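Geranyltranstransferase (Roseobacter denitrificans, PDB 4LLS) probably catalyses the chain-lengthening condensation of isopentenyl diphosphate with an allylic diphosphate to make longer isoprenoid diphosphates, using divalent metal ions. Local coordinates at residues L173-A176 and L177-A180; L99-D102 and D103-C106. All blocks are in the same frame, centred on the assembly; numbering follows the deposited sequence.

Contact 1: residues L173-A176 and L177-A180; sequences LGQA and LDIA. With GST (geranyl S-thiolodiphosphate), chain D.
Helix 171-184 lines the allylic-substrate pocket of this prenyl synthase, and here two of its consecutive turns meet: L173 under L177, G174 under D178, Q175 under I179. Four i to i+4 backbone bonds hold the turns together; the first, L177 N to L173 O, is 2.9 Å long and runs nearly straight at 164°. On the side turned from the bound thiolodiphosphate, L173 and L177 cross obliquely, with CG of L173 4.1 Å from CD1 of L177. Q175 works on the other side. Its CG lies anti to the backbone N (chi1 -172°) and the chain then bends at chi2, which lays CB beside C6 of the geranyl tail, 3.6 Å away, and turns the amide face over C5, with OE1 3.8 Å from that carbon. NE2 donates to OD1 of D102, so the amide is held at its nitrogen end. A leucine here would probably leave OD1 of D102 without its amide donor and the carboxylate freer to turn. One turn on, D178, a calcium ligand in a structure of this protein, forms salt bridges with K200 and K262. Around these turns, helix 190-215 brings K200 against Q175 and L196 against D178, M107 comes from a loop onto Q175 and I179, and L49 and L130 of the second subunit pack on the leucines and on Q175 and I179, respectively.

Contact 2: residues L99-D102 and D103-C106; sequences LVHD and DLPC. With CA (calcium ion), chain F; GST (geranyl S-thiolodiphosphate), chain D.
The H101 imidazole and the L104 side chain lie side by side and point the same way, with CD1 of L104 approaching the ring obliquely, 4.2 Å from CD2 of H101. The ring also packs edge-to-face with Y97, and both its nitrogens are engaged: ND1 with D133 of the second subunit, NE2 with the carbonyl of V129. The D102 carboxylate meets the bound thiolodiphosphate and the metal. D102 swings this group opposite its backbone N (chi1 -172°), which carries OD2 to calcium at 2.3 Å, while OD1 is held by Q175. O3A and O3B of the thiolodiphosphate bind the same ion, as do two waters and D108. The carboxylate of D103 turns back toward the last turn of helix 81-102, OD1 coming 3.1 Å from O of L99, two acceptors that are close without a hydrogen bond. D103 OD2 accepts a hydrogen bond from a calcium-bound water, 2.7 Å from the water oxygen, and forms a salt bridge with R113. In the backbone, D103 N bonds to L99 O (i to i+4, 2.9 Å), whereas L104 N bonds to H101 O (i to i+3) from well above its carbonyl plane. D102 and D103 open the first aspartate-rich motif of the prenyl synthases, and the chemistry follows a division of labour: D102 takes the metal directly, D103 positions a metal-bound water from the second shell, and calcium and R113 probably offset the charge of the two neighbouring carboxylates.

Along the chain contact 2 comes first, where helix 81-102 ends and runs into its loop; contact 1 follows midway along helix 171-184. Their centres are about 13 Å apart, on the same side of the chain's centre, and both belong to the polyprenyl synthetase fold of this largely helical protein. Between them lies the geranyl thiolodiphosphate, touched by L99, H101 and D102 of contact 2 and Q175 of contact 1, and the two meet directly where the Q175 amide reaches the D102 carboxylate. Helix 81-102 supplies D102 and helix 171-184 supplies E182 to the calcium sites, and both border the prenyl tail. Both contacts also touch the second subunit, placing this part of the active site beside the dimer interface.

Contact 1: residues L173-A176 and L177-A180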
loop_
_atom_site.group_PDB
_atom_site.type_symbol
_atom_site.label_atom_id
_atom_site.label_comp_id
_atom_site.label_asym_id
_atom_site.label_seq_id
_atom_site.Cartn_x
_atom_site.Cartn_y
_atom_site.Cartn_z
ATOM N N LEU A 173 8.906 -8.773 3.438
ATOM C CA LEU A 173 9.636 -10.002 3.763
ATOM C C LEU A 173 10.748 -9.667 4.754
ATOM O O LEU A 173 10.895 -10.318 5.795
ATOM C CB LEU A 173 10.238 -10.610 2.505
ATOM C CG LEU A 173 11.120 -11.844 2.736
ATOM C CD1 LEU A 173 10.322 -12.905 3.464
ATOM C CD2 LEU A 173 11.669 -12.398 1.429
ATOM N N GLY A 174 11.554 -8.669 4.428
ATOM C CA GLY A 174 12.657 -8.266 5.309
ATOM C C GLY A 174 12.154 -7.944 6.709
ATOM O O GLY A 174 12.755 -8.384 7.710
ATOM N N GLN A 175 11.068 -7.201 6.808
ATOM C CA GLN A 175 10.474 -6.884 8.100
ATOM C C GLN A 175 10.072 -8.157 8.818
ATOM O O GLN A 175 10.220 -8.256 10.052
ATOM C CB GLN A 175 9.288 -5.923 7.989
ATOM C CG GLN A 175 8.748 -5.412 9.330
ATOM C CD GLN A 175 9.666 -4.463 10.095
ATOM O OE1 GLN A 175 10.869 -4.401 9.854
ATOM N NE2 GLN A 175 9.058 -3.586 10.896
ATOM N N ALA A 176 9.420 -9.059 8.108
ATOM C CA ALA A 176 8.903 -10.260 8.761
ATOM C C ALA A 176 10.050 -11.070 9.342
ATOM O O ALA A 176 9.965 -11.572 10.483
ATOM C CB ALA A 176 8.111 -11.091 7.775
ATOM N N LEU A 177 11.125 -11.172 8.581
ATOM C CA LEU A 177 12.314 -11.915 9.010
ATOM C C LEU A 177 12.953 -11.241 10.212
ATOM O O LEU A 177 13.432 -11.928 11.123
ATOM C CB LEU A 177 13.344 -12.014 7.890
ATOM C CG LEU A 177 12.925 -12.843 6.691
ATOM C CD1 LEU A 177 13.960 -12.715 5.583
ATOM C CD2 LEU A 177 12.730 -14.305 7.102
ATOM N N ASP A 178 12.929 -9.914 10.227
ATOM C CA ASP A 178 13.537 -9.125 11.290
ATOM C C ASP A 178 12.770 -9.405 12.556
ATOM O O ASP A 178 13.371 -9.772 13.578
ATOM C CB ASP A 178 13.495 -7.635 10.963
ATOM C CG ASP A 178 14.503 -6.832 11.756
ATOM O OD1 ASP A 178 15.535 -7.427 12.123
ATOM O OD2 ASP A 178 14.187 -5.678 12.139
ATOM N N ILE A 179 11.445 -9.354 12.481
ATOM C CA ILE A 179 10.630 -9.587 13.675
ATOM C C ILE A 179 10.855 -10.997 14.219
ATOM O O ILE A 179 10.955 -11.192 15.440
ATOM C CB ILE A 179 9.128 -9.319 13.425
ATOM C CG1 ILE A 179 8.897 -7.827 13.253
ATOM C CG2 ILE A 179 8.289 -9.850 14.586
ATOM C CD1 ILE A 179 7.503 -7.476 12.781
ATOM N N ALA A 180 10.960 -11.983 13.348
ATOM C CA ALA A 180 11.159 -13.375 13.789
ATOM C C ALA A 180 12.487 -13.504 14.528
ATOM O O ALA A 180 12.617 -14.270 15.486
ATOM C CB ALA A 180 11.112 -14.334 12.622
HETATM P PA GST D . 15.242 2.995 12.106
HETATM O O1A GST D . 15.251 4.312 11.332
HETATM O O2A GST D . 16.501 2.731 12.922
HETATM O O3A GST D . 13.960 2.792 12.906
HETATM O O1B GST D . 15.201 1.886 10.965
HETATM P PB GST D . 15.432 0.343 11.248
HETATM O O2B GST D . 16.836 -0.013 11.470
HETATM O O3B GST D . 14.463 -0.134 12.382
HETATM S S1 GST D . 14.916 -0.444 9.498
HETATM C C1 GST D . 13.263 0.162 9.440
HETATM C C2 GST D . 12.342 -0.730 8.641
HETATM C C3 GST D . 12.078 -0.503 7.346
HETATM C C10 GST D . 12.763 0.581 6.585
HETATM C C4 GST D . 11.165 -1.402 6.583
HETATM C C5 GST D . 9.917 -1.660 7.437
HETATM C C6 GST D . 8.949 -2.545 6.722
HETATM C C7 GST D . 7.618 -2.542 6.954
HETATM C C9 GST D . 6.869 -1.691 7.956
HETATM C C8 GST D . 6.848 -3.484 6.083
#

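Contact 2: residues L99-D102 and D103-C106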
loop_
_atom_site.group_PDB
_atom_site.type_symbol
_atom_site.label_atom_id
_atom_site.label_comp_id
_atom_site.label_asym_id
_atom_site.label_seq_id
_atom_site.Cartn_x
_atom_site.Cartn_y
_atom_site.Cartn_z
ATOM N N LEU A 99 7.911 3.481 7.613
ATOM C CA LEU A 99 8.427 3.998 8.905
ATOM C C LEU A 99 7.255 4.213 9.869
ATOM O O LEU A 99 7.396 3.966 11.078
ATOM C CB LEU A 99 9.208 5.286 8.741
ATOM C CG LEU A 99 10.461 5.217 7.853
ATOM C CD1 LEU A 99 11.142 6.578 7.803
ATOM C CD2 LEU A 99 11.409 4.107 8.246
ATOM N N VAL A 100 6.117 4.647 9.379
ATOM C CA VAL A 100 4.951 4.859 10.243
ATOM C C VAL A 100 4.589 3.522 10.863
ATOM O O VAL A 100 4.310 3.421 12.077
ATOM C CB VAL A 100 3.766 5.433 9.481
ATOM C CG1 VAL A 100 2.538 5.465 10.366
ATOM C CG2 VAL A 100 4.089 6.822 8.993
ATOM N N HIS A 101 4.512 2.490 10.050
ATOM C CA HIS A 101 4.207 1.155 10.581
ATOM C C HIS A 101 5.311 0.585 11.450
ATOM O O HIS A 101 5.007 0.031 12.513
ATOM C CB HIS A 101 3.767 0.193 9.469
ATOM C CG HIS A 101 2.407 0.507 8.934
ATOM N ND1 HIS A 101 1.732 -0.323 8.058
ATOM C CD2 HIS A 101 1.545 1.495 9.241
ATOM C CE1 HIS A 101 0.557 0.188 7.790
ATOM N NE2 HIS A 101 0.419 1.306 8.483
ATOM N N ASP A 102 6.574 0.725 11.063
ATOM C CA ASP A 102 7.694 0.231 11.858
ATOM C C ASP A 102 7.679 0.841 13.252
ATOM O O ASP A 102 8.096 0.174 14.208
ATOM C CB ASP A 102 9.034 0.526 11.177
ATOM C CG ASP A 102 10.238 -0.151 11.884
ATOM O OD1 ASP A 102 10.275 -1.397 11.942
ATOM O OD2 ASP A 102 11.157 0.600 12.267
ATOM N N ASP A 103 7.303 2.104 13.353
ATOM C CA ASP A 103 7.402 2.822 14.633
ATOM C C ASP A 103 6.325 2.341 15.612
ATOM O O ASP A 103 6.395 2.687 16.783
ATOM C CB ASP A 103 7.343 4.331 14.432
ATOM C CG ASP A 103 8.642 4.927 13.810
ATOM O OD1 ASP A 103 8.563 6.004 13.168
ATOM O OD2 ASP A 103 9.700 4.317 13.949
ATOM N N LEU A 104 5.255 1.740 15.104
ATOM C CA LEU A 104 4.095 1.324 15.925
ATOM C C LEU A 104 4.518 0.598 17.192
ATOM O O LEU A 104 5.442 -0.225 17.179
ATOM C CB LEU A 104 3.125 0.428 15.123
ATOM C CG LEU A 104 2.273 1.132 14.041
ATOM C CD1 LEU A 104 1.614 0.092 13.147
ATOM C CD2 LEU A 104 1.230 2.051 14.647
ATOM N N PRO A 105 3.643 0.694 18.219
ATOM C CA PRO A 105 3.912 -0.082 19.437
ATOM C C PRO A 105 4.097 -1.594 19.253
ATOM O O PRO A 105 4.875 -2.215 19.966
ATOM C CB PRO A 105 2.684 0.235 20.309
ATOM C CG PRO A 105 2.271 1.592 19.896
ATOM C CD PRO A 105 2.500 1.611 18.389
ATOM N N CYS A 106 3.338 -2.198 18.344
ATOM C CA CYS A 106 3.418 -3.622 18.118
ATOM C C CYS A 106 4.658 -4.028 17.326
ATOM O O CYS A 106 4.908 -5.206 17.095
ATOM C CB CYS A 106 2.139 -4.111 17.428
ATOM S SG CYS A 106 1.909 -3.582 15.714
HETATM CA CA CA F . 12.924 0.881 13.667
HETATM P PA GST D . 15.242 2.995 12.106
HETATM O O1A GST D . 15.251 4.312 11.332
HETATM O O2A GST D . 16.501 2.731 12.922
HETATM O O3A GST D . 13.960 2.792 12.906
HETATM O O1B GST D . 15.201 1.886 10.965
HETATM P PB GST D . 15.432 0.343 11.248
HETATM O O2B GST D . 16.836 -0.013 11.470
HETATM O O3B GST D . 14.463 -0.134 12.382
HETATM S S1 GST D . 14.916 -0.444 9.498
HETATM C C1 GST D . 13.263 0.162 9.440
HETATM C C2 GST D . 12.342 -0.730 8.641
HETATM C C3 GST D . 12.078 -0.503 7.346
HETATM C C10 GST D . 12.763 0.581 6.585
HETATM C C4 GST D . 11.165 -1.402 6.583
HETATM C C5 GST D . 9.917 -1.660 7.437
HETATM C C6 GST D . 8.949 -2.545 6.722
HETATM C C7 GST D . 7.618 -2.542 6.954
HETATM C C9 GST D . 6.869 -1.691 7.956
HETATM C C8 GST D . 6.848 -3.484 6.083
HETATM O O HOH W 1 11.379 2.355 14.858
HETATM O O HOH W 2 14.490 0.977 15.452
#